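Local coordinates for periplasmic cell division protein (SufI) (Aquifex aeolicus, PDB 6SYY) that probably oxidises its substrates as a multicopper oxidase, passing electrons to oxygen at a cluster of copper ions, at residues T102-F107 and Y144-I149; P125-G130 and Y499-I504; P132-K137 and D423-K428. All coordinates share one frame; numbering follows the deposited sequence.

How the interactions relate
The three contacts of this multicopper oxidase all lie on the same side of the chain's centre. Interaction 1 lies within the first cupredoxin-type region, whereas interactions 2 and 3 join that region to the last one. The centres of interactions 1 and 2 are about 12 Å apart, as are those of interactions 2 and 3. Ser128 OG meets Pro145 O at 2.8 Å, probably a hydrogen bond, and Phe147 packs on Pro125, linking interaction 1 to interaction 2. A probable bond of 2.7 Å from His502 NE2 to Asn425 O links interaction 2 to interaction 3. The side chains of Tyr144 and Trp126 each come within about 11 Å of a bound copper, and that of Tyr133 within about 12 Å.

Interaction 1. Residues T102-F107 and Y144-I149; sequences TFSADF and YPDFTI
Phe103 and Ala105 meet Phe147 and Tyr144 first through their backbones, which run antiparallel with direct bonds at two places and a water bonded between them. Phe103 N donates to Phe147 O at 2.9 Å, and Tyr144 N donates to Ala105 O, also at 2.9 Å. The water between accepts from Ala105 N at 2.9 Å and lies within donating reach of Phe103 O and Tyr144 O. Farther along, a second water joins the hydroxyls of Thr102 and Thr148, a non-hydrogen-bonded pair.

The apolar contacts gather round Phe103, whose side chain runs beside that of Phe147 and points the same way. Its CB sits over one face of the Phe147 ring, 4.3 Å from the centroid, a CH-pi contact. The two rings meet obliquely, planes at 58°, with Phe103 CD1 3.3 Å from Phe147 CE1. Ile149 CD1 touches Phe103 CB at 3.7 Å, while the Tyr144 ring offers its edge to Phe107 CB; Tyr144 OH bonds elsewhere, to Ile117 O.

The polar side-chain contact is slighter: Ser104 OG, set beside its own backbone N (chi1 -51°), donates weakly to Asp146 OD1 (2.9 Å), whose salt-bridge partner is Arg62. The chemistry thus divides, with Phe103 and Phe147 packed on one face of this cupredoxin-type sheet, while a water joins peptide groups between the two direct bonds.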
loop_
_atom_site.group_PDB
_atom_site.type_symbol
_atom_site.label_atom_id
_atom_site.label_comp_id
_atom_site.label_asym_id
_atom_site.label_seq_id
_atom_site.Cartn_x
_atom_site.Cartn_y
_atom_site.Cartn_z
ATOM N N THR A 102 -8.218 8.659 -18.858
ATOM C CA THR A 102 -7.590 7.497 -19.470
ATOM C C THR A 102 -6.143 7.404 -19.005
ATOM O O THR A 102 -5.455 8.419 -18.861
ATOM C CB THR A 102 -7.659 7.574 -20.997
ATOM O OG1 THR A 102 -9.030 7.547 -21.414
ATOM C CG2 THR A 102 -6.927 6.399 -21.631
ATOM N N PHE A 103 -5.702 6.176 -18.746
ATOM C CA PHE A 103 -4.377 5.869 -18.215
ATOM C C PHE A 103 -3.630 5.061 -19.273
ATOM O O PHE A 103 -3.952 3.891 -19.505
ATOM C CB PHE A 103 -4.519 5.102 -16.898
ATOM C CG PHE A 103 -3.218 4.796 -16.205
ATOM C CD1 PHE A 103 -2.645 3.538 -16.302
ATOM C CD2 PHE A 103 -2.586 5.753 -15.432
ATOM C CE1 PHE A 103 -1.458 3.242 -15.655
ATOM C CE2 PHE A 103 -1.394 5.466 -14.786
ATOM C CZ PHE A 103 -0.830 4.208 -14.898
ATOM N N SER A 104 -2.644 5.684 -19.923
ATOM C CA SER A 104 -1.899 5.087 -21.037
ATOM C C SER A 104 -0.429 4.963 -20.640
ATOM O O SER A 104 0.355 5.889 -20.856
ATOM C CB SER A 104 -2.049 5.935 -22.303
ATOM O OG SER A 104 -3.408 6.208 -22.584
ATOM N N ALA A 105 -0.044 3.816 -20.083
ATOM C CA ALA A 105 1.298 3.635 -19.543
ATOM C C ALA A 105 2.059 2.560 -20.305
ATOM O O ALA A 105 1.494 1.528 -20.679
ATOM C CB ALA A 105 1.259 3.267 -18.057
ATOM N N ASP A 106 3.347 2.817 -20.532
ATOM C CA ASP A 106 4.288 1.827 -21.038
ATOM C C ASP A 106 5.365 1.615 -19.990
ATOM O O ASP A 106 6.003 2.578 -19.549
ATOM C CB ASP A 106 4.938 2.263 -22.356
ATOM C CG ASP A 106 3.935 2.754 -23.371
ATOM O OD1 ASP A 106 3.998 3.946 -23.741
ATOM O OD2 ASP A 106 3.074 1.952 -23.786
ATOM N N PHE A 107 5.562 0.364 -19.589
ATOM C CA PHE A 107 6.638 0.013 -18.675
ATOM C C PHE A 107 7.861 -0.396 -19.483
ATOM O O PHE A 107 7.821 -1.390 -20.217
ATOM C CB PHE A 107 6.216 -1.113 -17.734
ATOM C CG PHE A 107 7.362 -1.733 -16.988
ATOM C CD1 PHE A 107 8.271 -0.941 -16.300
ATOM C CD2 PHE A 107 7.533 -3.108 -16.972
ATOM C CE1 PHE A 107 9.333 -1.510 -15.611
ATOM C CE2 PHE A 107 8.590 -3.687 -16.282
ATOM C CZ PHE A 107 9.490 -2.887 -15.603
ATOM N N TYR A 144 0.767 -1.240 -21.375
ATOM C CA TYR A 144 -0.520 -1.479 -20.745
ATOM C C TYR A 144 -1.626 -0.950 -21.645
ATOM O O TYR A 144 -1.623 0.244 -21.971
ATOM C CB TYR A 144 -0.585 -0.797 -19.384
ATOM C CG TYR A 144 0.377 -1.348 -18.366
ATOM C CD1 TYR A 144 1.703 -0.935 -18.338
ATOM C CD2 TYR A 144 -0.044 -2.276 -17.423
ATOM C CE1 TYR A 144 2.583 -1.436 -17.405
ATOM C CE2 TYR A 144 0.827 -2.781 -16.486
ATOM C CZ TYR A 144 2.139 -2.359 -16.478
ATOM O OH TYR A 144 3.003 -2.870 -15.538
ATOM N N PRO A 145 -2.571 -1.782 -22.075
ATOM C CA PRO A 145 -3.724 -1.265 -22.819
ATOM C C PRO A 145 -4.411 -0.144 -22.050
ATOM O O PRO A 145 -4.496 -0.172 -20.819
ATOM C CB PRO A 145 -4.632 -2.492 -22.964
ATOM C CG PRO A 145 -3.706 -3.659 -22.867
ATOM C CD PRO A 145 -2.613 -3.249 -21.925
ATOM N N ASP A 146 -4.881 0.861 -22.790
ATOM C CA ASP A 146 -5.604 1.972 -22.185
ATOM C C ASP A 146 -6.736 1.462 -21.304
ATOM O O ASP A 146 -7.387 0.463 -21.617
ATOM C CB ASP A 146 -6.178 2.889 -23.270
ATOM C CG ASP A 146 -5.118 3.723 -23.963
ATOM O OD1 ASP A 146 -3.928 3.593 -23.610
ATOM O OD2 ASP A 146 -5.484 4.517 -24.862
ATOM N N PHE A 147 -6.962 2.150 -20.188
ATOM C CA PHE A 147 -8.164 1.915 -19.406
ATOM C C PHE A 147 -8.520 3.192 -18.660
ATOM O O PHE A 147 -7.716 4.121 -18.555
ATOM C CB PHE A 147 -8.004 0.727 -18.445
ATOM C CG PHE A 147 -6.978 0.938 -17.369
ATOM C CD1 PHE A 147 -5.629 0.763 -17.635
ATOM C CD2 PHE A 147 -7.364 1.285 -16.083
ATOM C CE1 PHE A 147 -4.683 0.943 -16.644
ATOM C CE2 PHE A 147 -6.423 1.471 -15.084
ATOM C CZ PHE A 147 -5.078 1.301 -15.366
ATOM N N THR A 148 -9.752 3.231 -18.161
ATOM C CA THR A 148 -10.267 4.388 -17.447
ATOM C C THR A 148 -10.064 4.210 -15.946
ATOM O O THR A 148 -10.350 3.143 -15.393
ATOM C CB THR A 148 -11.753 4.584 -17.757
ATOM O OG1 THR A 148 -11.937 4.701 -19.172
ATOM C CG2 THR A 148 -12.284 5.837 -17.076
ATOM N N ILE A 149 -9.571 5.257 -15.291
ATOM C CA ILE A 149 -9.464 5.270 -13.835
ATOM C C ILE A 149 -10.872 5.389 -13.258
ATOM O O ILE A 149 -11.537 6.411 -13.441
ATOM C CB ILE A 149 -8.570 6.412 -13.347
ATOM C CG1 ILE A 149 -7.172 6.295 -13.966
ATOM C CG2 ILE A 149 -8.507 6.420 -11.827
ATOM C CD1 ILE A 149 -6.536 4.936 -13.769
HETATM O O HOH W 1 -9.787 4.576 -21.426
HETATM O O HOH W 2 -2.223 1.936 -19.675
#

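Interaction 2. Residues P125-G130 and Y499-I504; sequences PWKSDG and YNEHQI
Trp126 and Ile504 form the main apolar contact, their side chains lying side by side. Ile504 CB stands over one face of the indole, 3.5 Å from the centroid of the six-membered ring and only 10° off its normal, a close CH-pi contact. CG of the neighbouring Lys127 lies over the opposite face, toward the rim, so both faces have an aliphatic neighbour. A second CH-pi contact lies beside it: Pro125 CG rests over the face of the Tyr499 ring, 3.7 Å from its centroid, the two side chains crossing at about a right angle.

Between these pairs runs the polar link. Trp126 N donates to Gln503 OE1 at 2.8 Å, in the plane of the amide carbonyl. The Gln503 chain bends at chi2 (-64°), which places CD 4.0 Å from Trp126 N, and the amide is fixed at its other end by NE2, which donates to Glu501 O at 3.0 Å from above that carbonyl's plane. At the outer edge Lys127 NZ and Glu501 OE1 form a long salt bridge, 3.8 Å, and the glutamate is poorly ordered; the lysine also makes a weak hydrogen bond to Asn425 OD1.

Farther in, a water donates to both Asp129 OD2 and Ile504 O, 2.9 Å from the carboxylate oxygen. Asp129 also holds two copper ligands, OD2 bonding to ND1 of His456 and the backbone O to ND1 of His118. It thus lies in the second shell here, between first and last cupredoxin-type domains that enclose the trinuclear copper site, as in multicopper oxidases.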
loop_
_atom_site.group_PDB
_atom_site.type_symbol
_atom_site.label_atom_id
_atom_site.label_comp_id
_atom_site.label_asym_id
_atom_site.label_seq_id
_atom_site.Cartn_x
_atom_site.Cartn_y
_atom_site.Cartn_z
ATOM N N PRO A 125 -8.765 -3.692 -16.149
ATOM C CA PRO A 125 -8.679 -4.956 -16.887
ATOM C C PRO A 125 -7.342 -5.609 -16.574
ATOM O O PRO A 125 -6.313 -4.938 -16.483
ATOM C CB PRO A 125 -8.786 -4.531 -18.356
ATOM C CG PRO A 125 -9.375 -3.156 -18.323
ATOM C CD PRO A 125 -8.892 -2.533 -17.048
ATOM N N TRP A 126 -7.365 -6.928 -16.381
ATOM C CA TRP A 126 -6.228 -7.571 -15.733
ATOM C C TRP A 126 -4.978 -7.567 -16.600
ATOM O O TRP A 126 -3.867 -7.630 -16.064
ATOM C CB TRP A 126 -6.598 -8.990 -15.315
ATOM C CG TRP A 126 -6.633 -9.979 -16.421
ATOM C CD1 TRP A 126 -7.578 -10.091 -17.396
ATOM C CD2 TRP A 126 -5.689 -11.028 -16.652
ATOM N NE1 TRP A 126 -7.274 -11.142 -18.227
ATOM C CE2 TRP A 126 -6.120 -11.734 -17.789
ATOM C CE3 TRP A 126 -4.519 -11.437 -16.005
ATOM C CZ2 TRP A 126 -5.422 -12.824 -18.295
ATOM C CZ3 TRP A 126 -3.827 -12.520 -16.509
ATOM C CH2 TRP A 126 -4.280 -13.201 -17.643
ATOM N N LYS A 127 -5.123 -7.469 -17.920
ATOM C CA LYS A 127 -3.946 -7.292 -18.759
ATOM C C LYS A 127 -3.357 -5.894 -18.628
ATOM O O LYS A 127 -2.257 -5.650 -19.136
ATOM C CB LYS A 127 -4.300 -7.605 -20.215
ATOM C CG LYS A 127 -4.889 -8.996 -20.368
ATOM C CD LYS A 127 -5.422 -9.278 -21.761
ATOM C CE LYS A 127 -5.971 -10.700 -21.838
ATOM N NZ LYS A 127 -6.517 -11.031 -23.181
ATOM N N SER A 128 -4.058 -4.980 -17.957
ATOM C CA SER A 128 -3.541 -3.657 -17.635
ATOM C C SER A 128 -3.211 -3.521 -16.160
ATOM O O SER A 128 -2.861 -2.424 -15.711
ATOM C CB SER A 128 -4.545 -2.575 -18.036
ATOM O OG SER A 128 -4.814 -2.607 -19.427
ATOM N N ASP A 129 -3.308 -4.613 -15.400
ATOM C CA ASP A 129 -3.188 -4.586 -13.947
ATOM C C ASP A 129 -1.775 -4.874 -13.458
ATOM O O ASP A 129 -1.405 -4.434 -12.362
ATOM C CB ASP A 129 -4.164 -5.601 -13.336
ATOM C CG ASP A 129 -4.059 -5.685 -11.826
ATOM O OD1 ASP A 129 -4.192 -4.638 -11.156
ATOM O OD2 ASP A 129 -3.853 -6.804 -11.310
ATOM N N GLY A 130 -0.975 -5.595 -14.239
ATOM C CA GLY A 130 0.366 -5.941 -13.813
ATOM C C GLY A 130 0.449 -7.320 -13.193
ATOM O O GLY A 130 0.975 -7.489 -12.091
ATOM N N TYR A 499 -16.053 -4.665 -17.845
ATOM C CA TYR A 499 -15.275 -5.144 -18.978
ATOM C C TYR A 499 -16.026 -6.249 -19.709
ATOM O O TYR A 499 -16.878 -6.930 -19.130
ATOM C CB TYR A 499 -13.906 -5.637 -18.504
ATOM C CG TYR A 499 -13.235 -4.660 -17.561
ATOM C CD1 TYR A 499 -13.104 -3.316 -17.897
ATOM C CD2 TYR A 499 -12.759 -5.073 -16.322
ATOM C CE1 TYR A 499 -12.506 -2.414 -17.031
ATOM C CE2 TYR A 499 -12.156 -4.177 -15.450
ATOM C CZ TYR A 499 -12.035 -2.851 -15.808
ATOM O OH TYR A 499 -11.439 -1.962 -14.944
ATOM N N ASN A 500 -15.712 -6.416 -20.996
ATOM C CA ASN A 500 -16.390 -7.390 -21.846
ATOM C C ASN A 500 -15.657 -8.727 -21.933
ATOM O O ASN A 500 -15.967 -9.533 -22.818
ATOM C CB ASN A 500 -16.610 -6.815 -23.256
ATOM C CG ASN A 500 -15.310 -6.443 -23.971
ATOM O OD1 ASN A 500 -14.212 -6.822 -23.558
ATOM N ND2 ASN A 500 -15.443 -5.701 -25.066
ATOM N N GLU A 501 -14.700 -8.977 -21.041
ATOM C CA GLU A 501 -13.962 -10.232 -20.997
ATOM C C GLU A 501 -13.829 -10.683 -19.551
ATOM O O GLU A 501 -13.873 -9.874 -18.622
ATOM C CB GLU A 501 -12.560 -10.104 -21.612
ATOM C CG GLU A 501 -12.513 -10.110 -23.122
ATOM C CD GLU A 501 -11.095 -10.232 -23.640
ATOM O OE1 GLU A 501 -10.158 -9.855 -22.902
ATOM O OE2 GLU A 501 -10.914 -10.716 -24.778
ATOM N N HIS A 502 -13.652 -11.990 -19.368
ATOM C CA HIS A 502 -13.381 -12.510 -18.037
ATOM C C HIS A 502 -12.063 -11.943 -17.515
ATOM O O HIS A 502 -11.198 -11.504 -18.279
ATOM C CB HIS A 502 -13.340 -14.038 -18.050
ATOM C CG HIS A 502 -12.176 -14.606 -18.800
ATOM N ND1 HIS A 502 -12.219 -14.870 -20.153
ATOM C CD2 HIS A 502 -10.940 -14.967 -18.385
ATOM C CE1 HIS A 502 -11.056 -15.368 -20.539
ATOM N NE2 HIS A 502 -10.263 -15.438 -19.484
ATOM N N GLN A 503 -11.918 -11.955 -16.194
ATOM C CA GLN A 503 -10.791 -11.324 -15.520
ATOM C C GLN A 503 -10.051 -12.343 -14.667
ATOM O O GLN A 503 -10.670 -13.184 -14.010
ATOM C CB GLN A 503 -11.261 -10.158 -14.643
ATOM C CG GLN A 503 -11.967 -9.062 -15.411
ATOM C CD GLN A 503 -11.053 -8.386 -16.406
ATOM O OE1 GLN A 503 -9.931 -8.003 -16.074
ATOM N NE2 GLN A 503 -11.521 -8.246 -17.642
ATOM N N ILE A 504 -8.726 -12.255 -14.676
ATOM C CA ILE A 504 -7.868 -13.093 -13.847
ATOM C C ILE A 504 -7.191 -12.182 -12.836
ATOM O O ILE A 504 -6.338 -11.362 -13.197
ATOM C CB ILE A 504 -6.835 -13.861 -14.677
ATOM C CG1 ILE A 504 -7.542 -14.724 -15.722
ATOM C CG2 ILE A 504 -5.963 -14.706 -13.767
ATOM C CD1 ILE A 504 -8.585 -15.663 -15.136
HETATM O O HOH W 3 -4.587 -9.558 -11.696
#

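Interaction 3. Residues P132-K137 and D423-K428; sequences PYYAVK and DINNPK
Tyr133 and Tyr134, on a 3-10 turn, face Ile424 on a type I beta turn from Asp423 to Asn426, the CA atoms of Tyr133 and Ile424 lying 6.8 Å apart. An Asx turn braces the second loop: Asp423 OD1 accepts from Asn425 N at 3.0 Å, and Asp423 OD2 takes the side-chain amide of Asn426. The contact joins a loop of the first cupredoxin-type domain to one of the last, at the surface and without a hydrogen bond between the two loops.

The Tyr133 and Ile424 side chains run antiparallel past one another, bringing Tyr133 CD2 to 3.9 Å from Ile424 CB. Farther along the same ring, CE2 touches Pro427 CB at 3.7 Å, while Pro427 CG lies at the ring edge, in its plane. Tyr133 OH reaches beyond both loops to bond Tyr418 O and Asn522 ND2. An alanine here would probably leave Ile424 CB and the Pro427 ring without their aromatic neighbour, and Tyr418 O and Asn522 ND2 without their hydroxyl partner.

Tyr134 meets the tip of the isoleucine instead. Ile424 CD1, anti in its chain (chi2 165°), lies obliquely against the phenol end of that ring, 3.6 Å from Tyr134 CZ. The contact also buries Ile424 O, which has no hydrogen-bond partner in the model and lies 4.0 Å from Tyr133 CD2.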
loop_
_atom_site.group_PDB
_atom_site.type_symbol
_atom_site.label_atom_id
_atom_site.label_comp_id
_atom_site.label_asym_id
_atom_site.label_seq_id
_atom_site.Cartn_x
_atom_site.Cartn_y
_atom_site.Cartn_z
ATOM N N PRO A 132 1.805 -11.237 -12.940
ATOM C CA PRO A 132 3.121 -11.843 -13.211
ATOM C C PRO A 132 3.221 -12.548 -14.554
ATOM O O PRO A 132 4.326 -12.634 -15.105
ATOM C CB PRO A 132 3.294 -12.829 -12.047
ATOM C CG PRO A 132 2.437 -12.306 -10.973
ATOM C CD PRO A 132 1.269 -11.646 -11.630
ATOM N N TYR A 133 2.108 -13.058 -15.100
ATOM C CA TYR A 133 2.155 -13.714 -16.405
ATOM C C TYR A 133 2.686 -12.782 -17.486
ATOM O O TYR A 133 3.278 -13.246 -18.465
ATOM C CB TYR A 133 0.767 -14.216 -16.816
ATOM C CG TYR A 133 0.202 -15.329 -15.963
ATOM C CD1 TYR A 133 1.024 -16.096 -15.149
ATOM C CD2 TYR A 133 -1.156 -15.616 -15.979
ATOM C CE1 TYR A 133 0.509 -17.112 -14.367
ATOM C CE2 TYR A 133 -1.681 -16.631 -15.203
ATOM C CZ TYR A 133 -0.845 -17.376 -14.399
ATOM O OH TYR A 133 -1.363 -18.388 -13.620
ATOM N N TYR A 134 2.484 -11.474 -17.327
ATOM C CA TYR A 134 2.827 -10.485 -18.337
ATOM C C TYR A 134 4.182 -9.836 -18.103
ATOM O O TYR A 134 4.540 -8.904 -18.828
ATOM C CB TYR A 134 1.742 -9.409 -18.399
ATOM C CG TYR A 134 0.472 -9.925 -19.011
ATOM C CD1 TYR A 134 0.391 -10.161 -20.377
ATOM C CD2 TYR A 134 -0.640 -10.197 -18.230
ATOM C CE1 TYR A 134 -0.764 -10.644 -20.955
ATOM C CE2 TYR A 134 -1.806 -10.684 -18.798
ATOM C CZ TYR A 134 -1.860 -10.905 -20.163
ATOM O OH TYR A 134 -3.010 -11.392 -20.744
ATOM N N ALA A 135 4.933 -10.294 -17.105
ATOM C CA ALA A 135 6.247 -9.729 -16.842
ATOM C C ALA A 135 7.117 -9.817 -18.088
ATOM O O ALA A 135 7.063 -10.797 -18.838
ATOM C CB ALA A 135 6.913 -10.454 -15.673
ATOM N N VAL A 136 7.906 -8.775 -18.320
ATOM C CA VAL A 136 8.738 -8.679 -19.511
ATOM C C VAL A 136 10.200 -8.773 -19.099
ATOM O O VAL A 136 10.576 -8.428 -17.972
ATOM C CB VAL A 136 8.463 -7.377 -20.291
ATOM C CG1 VAL A 136 7.009 -7.315 -20.707
ATOM C CG2 VAL A 136 8.829 -6.165 -19.448
ATOM N N LYS A 137 11.024 -9.247 -20.028
ATOM C CA LYS A 137 12.444 -9.421 -19.779
ATOM C C LYS A 137 13.159 -8.068 -19.757
ATOM O O LYS A 137 12.617 -7.039 -20.170
ATOM C CB LYS A 137 13.062 -10.325 -20.847
ATOM C CG LYS A 137 12.465 -11.725 -20.917
ATOM C CD LYS A 137 13.126 -12.545 -22.015
ATOM C CE LYS A 137 12.832 -14.030 -21.856
ATOM N NZ LYS A 137 11.372 -14.315 -21.867
ATOM N N ASP A 423 -2.321 -21.875 -20.987
ATOM C CA ASP A 423 -2.955 -20.725 -21.629
ATOM C C ASP A 423 -3.129 -19.653 -20.560
ATOM O O ASP A 423 -3.952 -19.814 -19.653
ATOM C CB ASP A 423 -4.299 -21.122 -22.245
ATOM C CG ASP A 423 -5.035 -19.950 -22.876
ATOM O OD1 ASP A 423 -4.447 -18.855 -23.015
ATOM O OD2 ASP A 423 -6.216 -20.134 -23.238
ATOM N N ILE A 424 -2.363 -18.561 -20.655
ATOM C CA ILE A 424 -2.434 -17.545 -19.608
ATOM C C ILE A 424 -3.790 -16.850 -19.595
ATOM O O ILE A 424 -4.138 -16.202 -18.601
ATOM C CB ILE A 424 -1.302 -16.504 -19.733
ATOM C CG1 ILE A 424 -1.575 -15.523 -20.871
ATOM C CG2 ILE A 424 0.041 -17.188 -19.926
ATOM C CD1 ILE A 424 -0.709 -14.286 -20.808
ATOM N N ASN A 425 -4.573 -16.977 -20.668
ATOM C CA ASN A 425 -5.926 -16.439 -20.679
ATOM C C ASN A 425 -6.920 -17.334 -19.950
ATOM O O ASN A 425 -8.006 -16.864 -19.589
ATOM C CB ASN A 425 -6.396 -16.220 -22.116
ATOM C CG ASN A 425 -5.633 -15.119 -22.812
ATOM O OD1 ASN A 425 -5.384 -14.058 -22.236
ATOM N ND2 ASN A 425 -5.253 -15.364 -24.059
ATOM N N ASN A 426 -6.583 -18.603 -19.729
ATOM C CA ASN A 426 -7.437 -19.529 -18.985
ATOM C C ASN A 426 -6.574 -20.357 -18.041
ATOM O O ASN A 426 -6.424 -21.573 -18.208
ATOM C CB ASN A 426 -8.237 -20.416 -19.941
ATOM C CG ASN A 426 -9.179 -19.617 -20.819
ATOM O OD1 ASN A 426 -10.284 -19.262 -20.404
ATOM N ND2 ASN A 426 -8.742 -19.319 -22.036
ATOM N N PRO A 427 -5.993 -19.720 -17.018
ATOM C CA PRO A 427 -5.110 -20.449 -16.106
ATOM C C PRO A 427 -5.885 -21.137 -14.998
ATOM O O PRO A 427 -7.113 -21.026 -14.924
ATOM C CB PRO A 427 -4.220 -19.341 -15.545
ATOM C CG PRO A 427 -5.187 -18.185 -15.427
ATOM C CD PRO A 427 -6.144 -18.310 -16.604
ATOM N N LYS A 428 -5.173 -21.846 -14.128
ATOM C CA LYS A 428 -5.792 -22.354 -12.914
ATOM C C LYS A 428 -6.262 -21.189 -12.051
ATOM O O LYS A 428 -5.574 -20.173 -11.921
ATOM C CB LYS A 428 -4.803 -23.233 -12.142
ATOM C CG LYS A 428 -5.361 -23.813 -10.856
ATOM C CD LYS A 428 -4.421 -24.828 -10.220
ATOM C CE LYS A 428 -4.988 -25.312 -8.884
ATOM N NZ LYS A 428 -4.252 -26.479 -8.316
#